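PDB 2YUT: putative short-chain oxidoreductase from Thermus thermophilus, which binds NADP in a Rossmann fold of the short-chain dehydrogenase/reductase family and probably acts as an oxidoreductase. Local coordinates for residues L69-V74 / V117-Y122; A140-L145 / L159-L164; R163-A168 / G181-E186. One frame throughout, in Å; residues are numbered along the deposited sequence.

Contact 1. Residues L69-V74 / V117-Y122; sequences LLVHAV and VFFGAY. With NAP (NADP nicotinamide-adenine-dinucleotide phosphate), chain B.
At the rim of the F119 ring, near its plane, lie the carbonyl O of H72, 3.3 Å from F119 CD2, and CG1 of V71, 3.8 Å from F119 CE2. F119 points toward strand 69-72, its CG anti to its own carbonyl carbon (chi1 -59°), while its CB sits 3.7 Å from O4D of NADP. The H72 imidazole has CG2 of V74 over one face, offset toward the rim, and water 1 at its edge, in plane; it meets the F118 ring obliquely, the planes 50° apart, and H72 CB comes within 3.7 Å of F118 CD1. Water 1 bridges the strands where they part, donating to H72 O and accepting from F119 N. Between these side chains the strands pair in parallel: V117 N donates to L70 O at 2.7 Å, and H72 N to V117 O at 3.0 Å. Beyond H72 an inverse gamma turn centred on A73 leads to V74, whose O accepts a 2.6 Å bond from NADP O3D. This places the cofactor at the C-terminal ends of the strands, as in Rossmann folds generally. Strand 2-6 flanks 67-72 and 158-162 flanks 114-119, while helix 89-107 packs over L70 and H72, its T100 bonding H72 NE2.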
loop_
_atom_site.group_PDB
_atom_site.type_symbol
_atom_site.label_atom_id
_atom_site.label_comp_id
_atom_site.label_asym_id
_atom_site.label_seq_id
_atom_site.Cartn_x
_atom_site.Cartn_y
_atom_site.Cartn_z
ATOM N N LEU A 69 -9.690 -15.396 -18.056
ATOM C CA LEU A 69 -8.391 -14.802 -17.757
ATOM C C LEU A 69 -8.408 -13.276 -17.732
ATOM O O LEU A 69 -8.947 -12.628 -18.629
ATOM C CB LEU A 69 -7.348 -15.267 -18.782
ATOM C CG LEU A 69 -5.933 -14.676 -18.640
ATOM C CD1 LEU A 69 -5.312 -15.149 -17.332
ATOM C CD2 LEU A 69 -5.057 -15.098 -19.821
ATOM N N LEU A 70 -7.807 -12.717 -16.687
ATOM C CA LEU A 70 -7.696 -11.272 -16.526
ATOM C C LEU A 70 -6.222 -10.937 -16.332
ATOM O O LEU A 70 -5.540 -11.556 -15.514
ATOM C CB LEU A 70 -8.489 -10.799 -15.300
ATOM C CG LEU A 70 -8.193 -9.384 -14.779
ATOM C CD1 LEU A 70 -8.714 -8.336 -15.762
ATOM C CD2 LEU A 70 -8.849 -9.199 -13.415
ATOM N N VAL A 71 -5.724 -9.983 -17.111
ATOM C CA VAL A 71 -4.343 -9.548 -16.987
ATOM C C VAL A 71 -4.406 -8.040 -16.767
ATOM O O VAL A 71 -4.704 -7.280 -17.692
ATOM C CB VAL A 71 -3.515 -9.852 -18.258
ATOM C CG1 VAL A 71 -2.073 -9.431 -18.040
ATOM C CG2 VAL A 71 -3.579 -11.342 -18.589
ATOM N N HIS A 72 -4.136 -7.620 -15.534
ATOM C CA HIS A 72 -4.182 -6.208 -15.151
ATOM C C HIS A 72 -2.791 -5.574 -15.300
ATOM O O HIS A 72 -2.063 -5.397 -14.319
ATOM C CB HIS A 72 -4.677 -6.108 -13.701
ATOM C CG HIS A 72 -5.112 -4.735 -13.285
ATOM N ND1 HIS A 72 -6.241 -4.124 -13.792
ATOM C CD2 HIS A 72 -4.592 -3.873 -12.379
ATOM C CE1 HIS A 72 -6.397 -2.947 -13.214
ATOM N NE2 HIS A 72 -5.412 -2.771 -12.350
ATOM N N ALA A 73 -2.425 -5.247 -16.535
ATOM C CA ALA A 73 -1.121 -4.652 -16.825
ATOM C C ALA A 73 -1.227 -3.138 -16.681
ATOM O O ALA A 73 -0.847 -2.384 -17.578
ATOM C CB ALA A 73 -0.683 -5.022 -18.247
ATOM N N VAL A 74 -1.741 -2.711 -15.535
ATOM C CA VAL A 74 -1.956 -1.302 -15.246
ATOM C C VAL A 74 -0.971 -0.740 -14.229
ATOM O O VAL A 74 -0.632 -1.389 -13.235
ATOM C CB VAL A 74 -3.395 -1.092 -14.729
ATOM C CG1 VAL A 74 -3.613 0.352 -14.324
ATOM C CG2 VAL A 74 -4.383 -1.493 -15.814
ATOM N N VAL A 117 -4.393 -12.199 -13.159
ATOM C CA VAL A 117 -2.990 -11.843 -13.030
ATOM C C VAL A 117 -2.749 -10.373 -12.724
ATOM O O VAL A 117 -3.305 -9.490 -13.376
ATOM C CB VAL A 117 -2.231 -12.214 -14.334
ATOM C CG1 VAL A 117 -0.746 -11.977 -14.169
ATOM C CG2 VAL A 117 -2.520 -13.668 -14.707
ATOM N N PHE A 118 -1.898 -10.126 -11.734
ATOM C CA PHE A 118 -1.557 -8.771 -11.315
ATOM C C PHE A 118 -0.044 -8.682 -11.236
ATOM O O PHE A 118 0.640 -9.702 -11.130
ATOM C CB PHE A 118 -2.190 -8.473 -9.953
ATOM C CG PHE A 118 -3.692 -8.471 -9.979
ATOM C CD1 PHE A 118 -4.396 -7.300 -10.251
ATOM C CD2 PHE A 118 -4.403 -9.652 -9.779
ATOM C CE1 PHE A 118 -5.786 -7.300 -10.327
ATOM C CE2 PHE A 118 -5.793 -9.669 -9.852
ATOM C CZ PHE A 118 -6.487 -8.492 -10.127
ATOM N N PHE A 119 0.481 -7.464 -11.276
ATOM C CA PHE A 119 1.920 -7.265 -11.247
ATOM C C PHE A 119 2.412 -6.493 -10.018
ATOM O O PHE A 119 2.018 -5.348 -9.785
ATOM C CB PHE A 119 2.337 -6.555 -12.541
ATOM C CG PHE A 119 1.965 -7.322 -13.789
ATOM C CD1 PHE A 119 2.839 -8.267 -14.332
ATOM C CD2 PHE A 119 0.717 -7.146 -14.382
ATOM C CE1 PHE A 119 2.472 -9.029 -15.445
ATOM C CE2 PHE A 119 0.335 -7.903 -15.498
ATOM C CZ PHE A 119 1.215 -8.848 -16.032
ATOM N N GLY A 120 3.270 -7.138 -9.231
ATOM C CA GLY A 120 3.816 -6.500 -8.049
ATOM C C GLY A 120 5.227 -6.031 -8.344
ATOM O O GLY A 120 5.476 -5.439 -9.394
ATOM N N ALA A 121 6.154 -6.300 -7.431
ATOM C CA ALA A 121 7.542 -5.893 -7.629
ATOM C C ALA A 121 8.485 -6.562 -6.645
ATOM O O ALA A 121 8.094 -6.898 -5.529
ATOM C CB ALA A 121 7.666 -4.382 -7.499
ATOM N N TYR A 122 9.726 -6.762 -7.073
ATOM C CA TYR A 122 10.744 -7.344 -6.208
ATOM C C TYR A 122 11.058 -6.260 -5.182
ATOM O O TYR A 122 11.533 -5.183 -5.539
ATOM C CB TYR A 122 12.000 -7.683 -7.015
ATOM C CG TYR A 122 11.860 -8.925 -7.870
ATOM C CD1 TYR A 122 11.723 -10.182 -7.285
ATOM C CD2 TYR A 122 11.861 -8.845 -9.264
ATOM C CE1 TYR A 122 11.589 -11.327 -8.057
ATOM C CE2 TYR A 122 11.728 -9.988 -10.051
ATOM C CZ TYR A 122 11.593 -11.225 -9.439
ATOM O OH TYR A 122 11.465 -12.361 -10.202
HETATM P PA NAP B . 3.134 1.126 -19.319
HETATM O O1A NAP B . 3.329 2.657 -18.862
HETATM O O2A NAP B . 3.768 0.828 -20.623
HETATM O O5B NAP B . 1.546 0.880 -19.349
HETATM C C5B NAP B . 0.736 1.263 -18.235
HETATM C C4B NAP B . -0.732 0.947 -18.518
HETATM O O4B NAP B . -1.502 1.332 -17.366
HETATM C C3B NAP B . -1.239 1.786 -19.695
HETATM O O3B NAP B . -2.095 0.993 -20.523
HETATM C C2B NAP B . -2.053 2.873 -18.996
HETATM O O2B NAP B . -3.118 3.294 -19.851
HETATM C C1B NAP B . -2.652 2.018 -17.880
HETATM N N9A NAP B . -3.261 2.881 -16.844
HETATM C C8A NAP B . -2.606 3.734 -16.060
HETATM N N7A NAP B . -3.472 4.365 -15.270
HETATM C C5A NAP B . -4.688 3.909 -15.552
HETATM C C6A NAP B . -5.963 4.199 -15.083
HETATM N N6A NAP B . -6.138 5.109 -14.129
HETATM N N1A NAP B . -7.011 3.551 -15.611
HETATM C C2A NAP B . -6.844 2.647 -16.562
HETATM N N3A NAP B . -5.648 2.347 -17.033
HETATM C C4A NAP B . -4.556 2.958 -16.553
HETATM O O3 NAP B . 3.709 0.246 -18.097
HETATM P PN NAP B . 4.118 -1.305 -18.249
HETATM O O1N NAP B . 5.594 -1.415 -18.302
HETATM O O2N NAP B . 3.323 -1.937 -19.325
HETATM O O5D NAP B . 3.662 -1.932 -16.837
HETATM C C5D NAP B . 2.523 -2.793 -16.751
HETATM C C4D NAP B . 2.378 -3.380 -15.344
HETATM O O4D NAP B . 3.600 -4.088 -15.056
HETATM C C3D NAP B . 2.274 -2.268 -14.298
HETATM O O3D NAP B . 1.601 -2.727 -13.123
HETATM C C2D NAP B . 3.747 -2.012 -13.990
HETATM O O2D NAP B . 3.913 -1.398 -12.709
HETATM C C1D NAP B . 4.212 -3.465 -13.913
HETATM N N1N NAP B . 5.685 -3.605 -13.911
HETATM C C2N NAP B . 6.448 -3.012 -14.926
HETATM C C3N NAP B . 7.832 -3.143 -14.916
HETATM C C7N NAP B . 8.667 -2.503 -16.027
HETATM O O7N NAP B . 9.893 -2.448 -15.947
HETATM N N7N NAP B . 7.965 -2.017 -17.048
HETATM C C4N NAP B . 8.456 -3.859 -13.902
HETATM C C5N NAP B . 7.703 -4.451 -12.893
HETATM C C6N NAP B . 6.319 -4.327 -12.893
HETATM P P2B NAP B . -2.955 4.530 -20.872
HETATM O O1X NAP B . -1.470 4.457 -21.489
HETATM O O2X NAP B . -3.972 4.207 -22.079
HETATM O O3X NAP B . -3.236 5.833 -20.229
HETATM O O HOH W 1 -1.385 -5.291 -11.610
#

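Contact 2. Residues A140-L145 / L159-L164; sequences ALEAYL and LVLVRL
E142 sends CG anti to its carbonyl carbon (chi1 -56°) and runs on extended to CD, while R163 is extended from CG to NE, and the two side chains cross at about a right angle with their charged groups meeting side-on. NH2 of R163 donates to E142 OE1 at 2.9 Å and NE of R163 to E142 OE2 at 3.0 Å. Both bonds are nearly straight and reach the carboxylate on its syn side. Two bonds to two oxygens hold the guanidinium and carboxylate planes only 20° apart, and OE2 also accepts from A121 N. This salt bridge lies toward the solvent side of an alpha/beta layer of the Rossmann fold, where helix 132-153 packs on strand 158-162, the last strand of the sheet in this chain, running nearly antiparallel to it. An alanine in place of E142 would probably leave R163 without its charge partner, free to swing, and A121 N without this acceptor. Beside the salt bridge, L161 lies against both helix residues: CD1 is 3.5 Å from E142 OE2, and CD2 makes the apolar contact, 3.8 Å from L145 CD1. L159 CD1 comes 3.7 Å from L145 O and also lies near the L145 side chain. On another side of the helix, A140 packs on A140 of the second subunit.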
loop_
_atom_site.group_PDB
_atom_site.type_symbol
_atom_site.label_atom_id
_atom_site.label_comp_id
_atom_site.label_asym_id
_atom_site.label_seq_id
_atom_site.Cartn_x
_atom_site.Cartn_y
_atom_site.Cartn_z
ATOM N N ALA A 140 1.299 -2.460 -1.286
ATOM C CA ALA A 140 -0.127 -2.524 -0.974
ATOM C C ALA A 140 -0.844 -3.532 -1.870
ATOM O O ALA A 140 -1.667 -4.319 -1.400
ATOM C CB ALA A 140 -0.757 -1.145 -1.140
ATOM N N LEU A 141 -0.523 -3.505 -3.159
ATOM C CA LEU A 141 -1.151 -4.408 -4.108
ATOM C C LEU A 141 -0.903 -5.863 -3.749
ATOM O O LEU A 141 -1.828 -6.667 -3.753
ATOM C CB LEU A 141 -0.643 -4.142 -5.532
ATOM C CG LEU A 141 -1.195 -5.084 -6.612
ATOM C CD1 LEU A 141 -2.721 -5.022 -6.617
ATOM C CD2 LEU A 141 -0.646 -4.700 -7.980
ATOM N N GLU A 142 0.344 -6.201 -3.433
ATOM C CA GLU A 142 0.682 -7.578 -3.094
ATOM C C GLU A 142 0.002 -8.027 -1.808
ATOM O O GLU A 142 -0.442 -9.169 -1.705
ATOM C CB GLU A 142 2.201 -7.754 -2.961
ATOM C CG GLU A 142 3.003 -7.342 -4.191
ATOM C CD GLU A 142 4.437 -7.855 -4.153
ATOM O OE1 GLU A 142 5.016 -7.926 -3.051
ATOM O OE2 GLU A 142 4.992 -8.182 -5.223
ATOM N N ALA A 143 -0.084 -7.129 -0.831
ATOM C CA ALA A 143 -0.717 -7.460 0.439
ATOM C C ALA A 143 -2.209 -7.654 0.216
ATOM O O ALA A 143 -2.814 -8.573 0.762
ATOM C CB ALA A 143 -0.470 -6.340 1.471
ATOM N N TYR A 144 -2.798 -6.782 -0.596
ATOM C CA TYR A 144 -4.223 -6.858 -0.888
ATOM C C TYR A 144 -4.583 -8.209 -1.513
ATOM O O TYR A 144 -5.546 -8.866 -1.106
ATOM C CB TYR A 144 -4.610 -5.743 -1.856
ATOM C CG TYR A 144 -6.100 -5.549 -2.005
ATOM C CD1 TYR A 144 -6.850 -4.967 -0.981
ATOM C CD2 TYR A 144 -6.758 -5.921 -3.176
ATOM C CE1 TYR A 144 -8.216 -4.758 -1.120
ATOM C CE2 TYR A 144 -8.128 -5.716 -3.326
ATOM C CZ TYR A 144 -8.848 -5.132 -2.294
ATOM O OH TYR A 144 -10.196 -4.923 -2.435
ATOM N N LEU A 145 -3.791 -8.618 -2.499
ATOM C CA LEU A 145 -4.023 -9.869 -3.211
ATOM C C LEU A 145 -3.828 -11.109 -2.348
ATOM O O LEU A 145 -4.594 -12.064 -2.450
ATOM C CB LEU A 145 -3.112 -9.945 -4.441
ATOM C CG LEU A 145 -3.388 -8.872 -5.501
ATOM C CD1 LEU A 145 -2.346 -8.954 -6.610
ATOM C CD2 LEU A 145 -4.787 -9.061 -6.070
ATOM N N LEU A 159 -5.800 -16.296 -8.088
ATOM C CA LEU A 159 -5.102 -15.024 -8.207
ATOM C C LEU A 159 -3.625 -15.342 -8.363
ATOM O O LEU A 159 -3.078 -16.150 -7.618
ATOM C CB LEU A 159 -5.307 -14.166 -6.955
ATOM C CG LEU A 159 -6.725 -13.685 -6.647
ATOM C CD1 LEU A 159 -6.713 -12.868 -5.350
ATOM C CD2 LEU A 159 -7.251 -12.842 -7.797
ATOM N N VAL A 160 -2.987 -14.714 -9.343
ATOM C CA VAL A 160 -1.570 -14.931 -9.598
ATOM C C VAL A 160 -0.823 -13.605 -9.471
ATOM O O VAL A 160 -1.171 -12.622 -10.128
ATOM C CB VAL A 160 -1.346 -15.496 -11.020
ATOM C CG1 VAL A 160 0.132 -15.744 -11.261
ATOM C CG2 VAL A 160 -2.146 -16.780 -11.199
ATOM N N LEU A 161 0.192 -13.578 -8.615
ATOM C CA LEU A 161 0.989 -12.375 -8.426
ATOM C C LEU A 161 2.295 -12.527 -9.201
ATOM O O LEU A 161 3.065 -13.457 -8.967
ATOM C CB LEU A 161 1.278 -12.153 -6.936
ATOM C CG LEU A 161 1.974 -10.855 -6.498
ATOM C CD1 LEU A 161 3.449 -10.904 -6.826
ATOM C CD2 LEU A 161 1.313 -9.670 -7.179
ATOM N N VAL A 162 2.539 -11.611 -10.130
ATOM C CA VAL A 162 3.750 -11.665 -10.935
ATOM C C VAL A 162 4.784 -10.613 -10.542
ATOM O O VAL A 162 4.458 -9.437 -10.368
ATOM C CB VAL A 162 3.433 -11.468 -12.441
ATOM C CG1 VAL A 162 4.727 -11.488 -13.247
ATOM C CG2 VAL A 162 2.465 -12.546 -12.927
ATOM N N ARG A 163 6.032 -11.048 -10.398
ATOM C CA ARG A 163 7.127 -10.144 -10.087
ATOM C C ARG A 163 8.070 -10.175 -11.282
ATOM O O ARG A 163 8.740 -11.171 -11.543
ATOM C CB ARG A 163 7.854 -10.574 -8.811
ATOM C CG ARG A 163 7.141 -10.139 -7.537
ATOM C CD ARG A 163 7.888 -10.604 -6.293
ATOM N NE ARG A 163 7.272 -10.108 -5.066
ATOM C CZ ARG A 163 7.687 -10.425 -3.843
ATOM N NH1 ARG A 163 8.721 -11.243 -3.685
ATOM N NH2 ARG A 163 7.079 -9.915 -2.779
ATOM N N LEU A 164 8.096 -9.071 -12.017
ATOM C CA LEU A 164 8.928 -8.963 -13.202
ATOM C C LEU A 164 10.151 -8.106 -12.962
ATOM O O LEU A 164 10.130 -7.191 -12.143
ATOM C CB LEU A 164 8.136 -8.323 -14.351
ATOM C CG LEU A 164 6.936 -9.050 -14.965
ATOM C CD1 LEU A 164 6.178 -8.097 -15.872
ATOM C CD2 LEU A 164 7.408 -10.260 -15.739
#

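Contact 3. Residues R163-A168 / G181-E186; sequences RLPAVA and GALSPE. With NAP (NADP nicotinamide-adenine-dinucleotide phosphate), chain B.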
loop_
_atom_site.group_PDB
_atom_site.type_symbol
_atom_site.label_atom_id
_atom_site.label_comp_id
_atom_site.label_asym_id
_atom_site.label_seq_id
_atom_site.Cartn_x
_atom_site.Cartn_y
_atom_site.Cartn_z
ATOM N N ARG A 163 6.032 -11.048 -10.398
ATOM C CA ARG A 163 7.127 -10.144 -10.087
ATOM C C ARG A 163 8.070 -10.175 -11.282
ATOM O O ARG A 163 8.740 -11.171 -11.543
ATOM C CB ARG A 163 7.854 -10.574 -8.811
ATOM C CG ARG A 163 7.141 -10.139 -7.537
ATOM C CD ARG A 163 7.888 -10.604 -6.293
ATOM N NE ARG A 163 7.272 -10.108 -5.066
ATOM C CZ ARG A 163 7.687 -10.425 -3.843
ATOM N NH1 ARG A 163 8.721 -11.243 -3.685
ATOM N NH2 ARG A 163 7.079 -9.915 -2.779
ATOM N N LEU A 164 8.096 -9.071 -12.017
ATOM C CA LEU A 164 8.928 -8.963 -13.202
ATOM C C LEU A 164 10.151 -8.106 -12.962
ATOM O O LEU A 164 10.130 -7.191 -12.143
ATOM C CB LEU A 164 8.136 -8.323 -14.351
ATOM C CG LEU A 164 6.936 -9.050 -14.965
ATOM C CD1 LEU A 164 6.178 -8.097 -15.872
ATOM C CD2 LEU A 164 7.408 -10.260 -15.739
ATOM N N PRO A 165 11.251 -8.412 -13.663
ATOM C CA PRO A 165 12.469 -7.615 -13.509
ATOM C C PRO A 165 12.180 -6.401 -14.399
ATOM O O PRO A 165 11.062 -6.266 -14.902
ATOM C CB PRO A 165 13.544 -8.523 -14.090
ATOM C CG PRO A 165 12.799 -9.231 -15.193
ATOM C CD PRO A 165 11.486 -9.582 -14.528
ATOM N N ALA A 166 13.145 -5.519 -14.609
ATOM C CA ALA A 166 12.875 -4.361 -15.459
ATOM C C ALA A 166 12.470 -4.812 -16.871
ATOM O O ALA A 166 13.016 -5.782 -17.406
ATOM C CB ALA A 166 14.096 -3.456 -15.525
ATOM N N VAL A 167 11.501 -4.109 -17.454
ATOM C CA VAL A 167 11.002 -4.401 -18.798
ATOM C C VAL A 167 11.014 -3.083 -19.571
ATOM O O VAL A 167 10.601 -2.048 -19.047
ATOM C CB VAL A 167 9.555 -4.960 -18.748
ATOM C CG1 VAL A 167 9.080 -5.334 -20.145
ATOM C CG2 VAL A 167 9.498 -6.173 -17.834
ATOM N N ALA A 168 11.496 -3.121 -20.810
ATOM C CA ALA A 168 11.591 -1.919 -21.637
ATOM C C ALA A 168 10.247 -1.446 -22.181
ATOM O O ALA A 168 9.805 -1.905 -23.230
ATOM C CB ALA A 168 12.568 -2.161 -22.798
ATOM N N GLY A 181 19.734 -3.946 -19.779
ATOM C CA GLY A 181 19.288 -5.323 -19.647
ATOM C C GLY A 181 17.796 -5.535 -19.451
ATOM O O GLY A 181 17.365 -6.654 -19.163
ATOM N N ALA A 182 16.997 -4.482 -19.599
ATOM C CA ALA A 182 15.550 -4.623 -19.435
ATOM C C ALA A 182 14.980 -5.554 -20.508
ATOM O O ALA A 182 15.310 -5.427 -21.690
ATOM C CB ALA A 182 14.874 -3.262 -19.515
ATOM N N LEU A 183 14.127 -6.486 -20.094
ATOM C CA LEU A 183 13.522 -7.441 -21.023
ATOM C C LEU A 183 12.617 -6.761 -22.036
ATOM O O LEU A 183 12.122 -5.659 -21.801
ATOM C CB LEU A 183 12.674 -8.467 -20.271
ATOM C CG LEU A 183 13.287 -9.293 -19.144
ATOM C CD1 LEU A 183 12.199 -10.174 -18.538
ATOM C CD2 LEU A 183 14.430 -10.133 -19.676
ATOM N N SER A 184 12.402 -7.426 -23.166
ATOM C CA SER A 184 11.505 -6.899 -24.177
ATOM C C SER A 184 10.135 -7.234 -23.602
ATOM O O SER A 184 9.973 -8.262 -22.946
ATOM C CB SER A 184 11.705 -7.618 -25.520
ATOM O OG SER A 184 11.425 -9.003 -25.406
ATOM N N PRO A 185 9.135 -6.368 -23.815
ATOM C CA PRO A 185 7.823 -6.704 -23.260
ATOM C C PRO A 185 7.295 -8.052 -23.761
ATOM O O PRO A 185 6.638 -8.779 -23.017
ATOM C CB PRO A 185 6.949 -5.510 -23.669
ATOM C CG PRO A 185 7.673 -4.905 -24.841
ATOM C CD PRO A 185 9.122 -5.049 -24.467
ATOM N N GLU A 186 7.608 -8.394 -25.009
ATOM C CA GLU A 186 7.163 -9.663 -25.582
ATOM C C GLU A 186 7.717 -10.848 -24.801
ATOM O O GLU A 186 7.020 -11.833 -24.573
ATOM C CB GLU A 186 7.597 -9.782 -27.049
ATOM C CG GLU A 186 6.863 -8.856 -28.014
ATOM C CD GLU A 186 7.378 -7.430 -27.983
ATOM O OE1 GLU A 186 8.410 -7.171 -27.326
ATOM O OE2 GLU A 186 6.751 -6.564 -28.630
HETATM P PA NAP B . 3.134 1.126 -19.319
HETATM O O1A NAP B . 3.329 2.657 -18.862
HETATM O O2A NAP B . 3.768 0.828 -20.623
HETATM O O5B NAP B . 1.546 0.880 -19.349
HETATM C C5B NAP B . 0.736 1.263 -18.235
HETATM C C4B NAP B . -0.732 0.947 -18.518
HETATM O O4B NAP B . -1.502 1.332 -17.366
HETATM C C3B NAP B . -1.239 1.786 -19.695
HETATM O O3B NAP B . -2.095 0.993 -20.523
HETATM C C2B NAP B . -2.053 2.873 -18.996
HETATM O O2B NAP B . -3.118 3.294 -19.851
HETATM C C1B NAP B . -2.652 2.018 -17.880
HETATM N N9A NAP B . -3.261 2.881 -16.844
HETATM C C8A NAP B . -2.606 3.734 -16.060
HETATM N N7A NAP B . -3.472 4.365 -15.270
HETATM C C5A NAP B . -4.688 3.909 -15.552
HETATM C C6A NAP B . -5.963 4.199 -15.083
HETATM N N6A NAP B . -6.138 5.109 -14.129
HETATM N N1A NAP B . -7.011 3.551 -15.611
HETATM C C2A NAP B . -6.844 2.647 -16.562
HETATM N N3A NAP B . -5.648 2.347 -17.033
HETATM C C4A NAP B . -4.556 2.958 -16.553
HETATM O O3 NAP B . 3.709 0.246 -18.097
HETATM P PN NAP B . 4.118 -1.305 -18.249
HETATM O O1N NAP B . 5.594 -1.415 -18.302
HETATM O O2N NAP B . 3.323 -1.937 -19.325
HETATM O O5D NAP B . 3.662 -1.932 -16.837
HETATM C C5D NAP B . 2.523 -2.793 -16.751
HETATM C C4D NAP B . 2.378 -3.380 -15.344
HETATM O O4D NAP B . 3.600 -4.088 -15.056
HETATM C C3D NAP B . 2.274 -2.268 -14.298
HETATM O O3D NAP B . 1.601 -2.727 -13.123
HETATM C C2D NAP B . 3.747 -2.012 -13.990
HETATM O O2D NAP B . 3.913 -1.398 -12.709
HETATM C C1D NAP B . 4.212 -3.465 -13.913
HETATM N N1N NAP B . 5.685 -3.605 -13.911
HETATM C C2N NAP B . 6.448 -3.012 -14.926
HETATM C C3N NAP B . 7.832 -3.143 -14.916
HETATM C C7N NAP B . 8.667 -2.503 -16.027
HETATM O O7N NAP B . 9.893 -2.448 -15.947
HETATM N N7N NAP B . 7.965 -2.017 -17.048
HETATM C C4N NAP B . 8.456 -3.859 -13.902
HETATM C C5N NAP B . 7.703 -4.451 -12.893
HETATM C C6N NAP B . 6.319 -4.327 -12.893
HETATM P P2B NAP B . -2.955 4.530 -20.872
HETATM O O1X NAP B . -1.470 4.457 -21.489
HETATM O O2X NAP B . -3.972 4.207 -22.079
HETATM O O3X NAP B . -3.236 5.833 -20.229
HETATM O O HOH W 2 15.522 -7.181 -16.720
#
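A166 O is gripped by two donors: L183 N at 3.0 Å and water 2, also at 3.0 Å, which donates in addition to G181 O. The L183 bond is bent, with 152° at the hydrogen, and its donor is tilted from the carbonyl plane; CA of A182 adds a CA-H...O contact to the same oxygen. Two residues on, A168 N donates back to the O of the same L183, at 2.8 Å and nearly straight. V167 and L183 are thus joined in a single backbone bridge, with V167 CA making another CA-H...O contact to L183 O. The bridge ties the loop following the last Rossmann strand to the approach to helix 185-196, where S184 is the N-cap residue and its OG caps E187 N. Short-chain dehydrogenases commonly hold the nicotinamide amide with this loop, and V167 does so here: its N donates to O7N of NADP at 2.8 Å, while its O accepts a weak bond from N7N. Around the bridge the side chains pack closely. P165 and L183 cross at about a right angle, P165 CG lying 3.5 Å from L183 CD1. CG1 of V167, anti to its own backbone N (chi1 -177°), comes 3.6 Å from P185 CA. CB of A182 lies against both A166 and A168, and the ring of P185 brings CD within 3.4 Å of A168 O.

How the contacts relate
Contact 1 is the core of the three, near the centre of the chain with all its touching residues buried, and relies on strand pairing and aromatic packing. Contact 2 is partly buried: it shares the sheet, since 114-119 and 158-162 are neighbours in it, but joins a helix to a strand through leucines and a charged pair. Contact 3 lies at the surface and depends on backbone bonds between loops, with small side chains and a water. Both contacts 1 and 3 touch NADP, contact 1 by a bond to the nicotinamide ribose, contact 3 by bonds to the carboxamide. The segments of contacts 2 and 3 overlap at R163 and L164, and L164 packs back on F119 of contact 1.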